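Long-range contact in cytoplasmic protein (PDB 7LPO), which probably hydrolyses steryl beta-glucosides, as a sterylglucosidase of glycoside hydrolase family 5: residues 667-672 / 708-713. Residues are numbered along the deposited sequence; the frame is centred on the assembly and turned at random.
Sequences RPYPVA and EIYLPF
Tyr710 carries CG anti to its backbone N (chi1 168°), while Tyr669 holds CG between its backbone N and carbonyl carbon (chi1 76°); both side chains leave on the same face of the antiparallel pair, where Tyr669 and Tyr710 stand opposite each other, and they cross obliquely, Tyr669 CE1 4.1 Å from Tyr710 CD2. The edge of the Tyr710 ring takes Arg667 O in its plane, 3.3 Å from CD2. The backbones of Tyr669 and Tyr710 are joined twice: Tyr710 N reaches Tyr669 O at 2.9 Å, and Tyr669 N makes a longer bond to a lone pair of Tyr710 O. Farther along, two residues, Val671 and Ala672, stand opposite the single Glu708, which makes a classic beta bulge. Glu708 O accepts Ala672 N at 3.3 Å and, weakly, Val671 N, while Glu708 N returns a bond to Ala672 O (2.8 Å). On the other face Pro670 CB packs on Ile709 CG1; beyond the strands Pro668 CB meets CD of Pro712, the N-cap residue of helix 713-716, at 3.9 Å. The pair belongs to the C-terminal beta domain. Pro670 and Ile709 pack on strand 689-696, whereas Tyr710 OH bonds Ala93 O, at the last residue of helix 83-93, and Tyr669 OH bonds Gly95 O just after it, and strands 35-43 and 749-753 flank the pair.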
loop_
_atom_site.group_PDB
_atom_site.type_symbol
_atom_site.label_atom_id
_atom_site.label_comp_id
_atom_site.label_asym_id
_atom_site.label_seq_id
_atom_site.Cartn_x
_atom_site.Cartn_y
_atom_site.Cartn_z
ATOM N N ARG A 667 -16.964 -11.640 -2.403
ATOM C CA ARG A 667 -18.174 -10.973 -2.866
ATOM C C ARG A 667 -18.398 -11.216 -4.351
ATOM O O ARG A 667 -17.436 -11.403 -5.103
ATOM C CB ARG A 667 -18.109 -9.453 -2.649
ATOM C CG ARG A 667 -17.491 -9.001 -1.330
ATOM C CD ARG A 667 -16.945 -7.575 -1.445
ATOM N NE ARG A 667 -17.992 -6.589 -1.689
ATOM C CZ ARG A 667 -18.836 -6.134 -0.760
ATOM N NH1 ARG A 667 -18.767 -6.570 0.496
ATOM N NH2 ARG A 667 -19.755 -5.234 -1.087
ATOM N N PRO A 668 -19.654 -11.205 -4.799
ATOM C CA PRO A 668 -19.917 -11.266 -6.244
ATOM C C PRO A 668 -19.491 -9.981 -6.936
ATOM O O PRO A 668 -19.637 -8.884 -6.392
ATOM C CB PRO A 668 -21.435 -11.452 -6.320
ATOM C CG PRO A 668 -21.935 -10.762 -5.059
ATOM C CD PRO A 668 -20.898 -11.079 -4.012
ATOM N N TYR A 669 -18.972 -10.121 -8.150
ATOM C CA TYR A 669 -18.598 -8.962 -8.947
ATOM C C TYR A 669 -18.377 -9.407 -10.387
ATOM O O TYR A 669 -18.116 -10.589 -10.642
ATOM C CB TYR A 669 -17.337 -8.279 -8.394
ATOM C CG TYR A 669 -16.049 -8.988 -8.683
ATOM C CD1 TYR A 669 -15.655 -10.084 -7.934
ATOM C CD2 TYR A 669 -15.204 -8.539 -9.690
ATOM C CE1 TYR A 669 -14.460 -10.735 -8.198
ATOM C CE2 TYR A 669 -14.009 -9.166 -9.955
ATOM C CZ TYR A 669 -13.641 -10.267 -9.208
ATOM O OH TYR A 669 -12.454 -10.893 -9.477
ATOM N N PRO A 670 -18.481 -8.469 -11.342
ATOM C CA PRO A 670 -18.280 -8.793 -12.764
ATOM C C PRO A 670 -16.809 -8.773 -13.155
ATOM O O PRO A 670 -16.165 -7.720 -13.168
ATOM C CB PRO A 670 -19.077 -7.694 -13.481
ATOM C CG PRO A 670 -18.972 -6.506 -12.545
ATOM C CD PRO A 670 -18.894 -7.068 -11.136
ATOM N N VAL A 671 -16.286 -9.942 -13.522
ATOM C CA VAL A 671 -14.889 -10.042 -13.929
ATOM C C VAL A 671 -14.672 -9.388 -15.290
ATOM O O VAL A 671 -13.631 -8.758 -15.531
ATOM C CB VAL A 671 -14.454 -11.519 -13.938
ATOM C CG1 VAL A 671 -13.087 -11.651 -14.548
ATOM C CG2 VAL A 671 -14.483 -12.096 -12.532
ATOM N N ALA A 672 -15.631 -9.533 -16.203
ATOM C CA ALA A 672 -15.480 -9.005 -17.553
ATOM C C ALA A 672 -16.859 -8.701 -18.102
ATOM O O ALA A 672 -17.789 -9.497 -17.936
ATOM C CB ALA A 672 -14.744 -9.982 -18.472
ATOM N N GLU A 708 -19.012 -12.018 -17.771
ATOM C CA GLU A 708 -18.702 -13.053 -16.798
ATOM C C GLU A 708 -18.727 -12.440 -15.408
ATOM O O GLU A 708 -18.104 -11.402 -15.170
ATOM C CB GLU A 708 -17.330 -13.688 -17.041
ATOM C CG GLU A 708 -17.201 -14.405 -18.363
ATOM C CD GLU A 708 -15.823 -15.031 -18.560
ATOM O OE1 GLU A 708 -15.508 -16.010 -17.845
ATOM O OE2 GLU A 708 -15.065 -14.545 -19.431
ATOM N N ILE A 709 -19.438 -13.094 -14.501
ATOM C CA ILE A 709 -19.628 -12.632 -13.136
ATOM C C ILE A 709 -19.204 -13.754 -12.200
ATOM O O ILE A 709 -19.544 -14.921 -12.425
ATOM C CB ILE A 709 -21.098 -12.224 -12.882
ATOM C CG1 ILE A 709 -21.381 -10.872 -13.540
ATOM C CG2 ILE A 709 -21.389 -12.196 -11.400
ATOM C CD1 ILE A 709 -22.867 -10.617 -13.819
ATOM N N TYR A 710 -18.457 -13.403 -11.159
ATOM C CA TYR A 710 -18.091 -14.340 -10.106
ATOM C C TYR A 710 -19.196 -14.380 -9.057
ATOM O O TYR A 710 -19.597 -13.335 -8.536
ATOM C CB TYR A 710 -16.762 -13.926 -9.466
ATOM C CG TYR A 710 -16.420 -14.650 -8.181
ATOM C CD1 TYR A 710 -15.979 -15.967 -8.196
ATOM C CD2 TYR A 710 -16.515 -14.008 -6.955
ATOM C CE1 TYR A 710 -15.660 -16.627 -7.019
ATOM C CE2 TYR A 710 -16.211 -14.655 -5.787
ATOM C CZ TYR A 710 -15.777 -15.966 -5.817
ATOM O OH TYR A 710 -15.450 -16.611 -4.649
ATOM N N LEU A 711 -19.683 -15.578 -8.748
ATOM C CA LEU A 711 -20.678 -15.758 -7.688
ATOM C C LEU A 711 -20.122 -16.682 -6.613
ATOM O O LEU A 711 -19.997 -17.900 -6.846
ATOM C CB LEU A 711 -21.978 -16.322 -8.254
ATOM C CG LEU A 711 -22.714 -15.464 -9.286
ATOM C CD1 LEU A 711 -23.870 -16.270 -9.863
ATOM C CD2 LEU A 711 -23.213 -14.166 -8.697
ATOM N N PRO A 712 -19.787 -16.175 -5.429
ATOM C CA PRO A 712 -19.045 -17.000 -4.462
ATOM C C PRO A 712 -19.916 -18.052 -3.783
ATOM O O PRO A 712 -21.027 -17.770 -3.322
ATOM C CB PRO A 712 -18.511 -15.976 -3.451
ATOM C CG PRO A 712 -19.485 -14.828 -3.527
ATOM C CD PRO A 712 -19.994 -14.795 -4.959
ATOM N N PHE A 713 -19.378 -19.273 -3.707
ATOM C CA PHE A 713 -19.956 -20.301 -2.851
ATOM C C PHE A 713 -20.169 -19.790 -1.436
ATOM O O PHE A 713 -21.095 -20.228 -0.745
ATOM C CB PHE A 713 -19.036 -21.531 -2.785
ATOM C CG PHE A 713 -18.972 -22.331 -4.048
ATOM C CD1 PHE A 713 -20.094 -22.524 -4.833
ATOM C CD2 PHE A 713 -17.781 -22.911 -4.439
ATOM C CE1 PHE A 713 -20.028 -23.276 -5.991
ATOM C CE2 PHE A 713 -17.701 -23.654 -5.589
ATOM C CZ PHE A 713 -18.830 -23.839 -6.371
#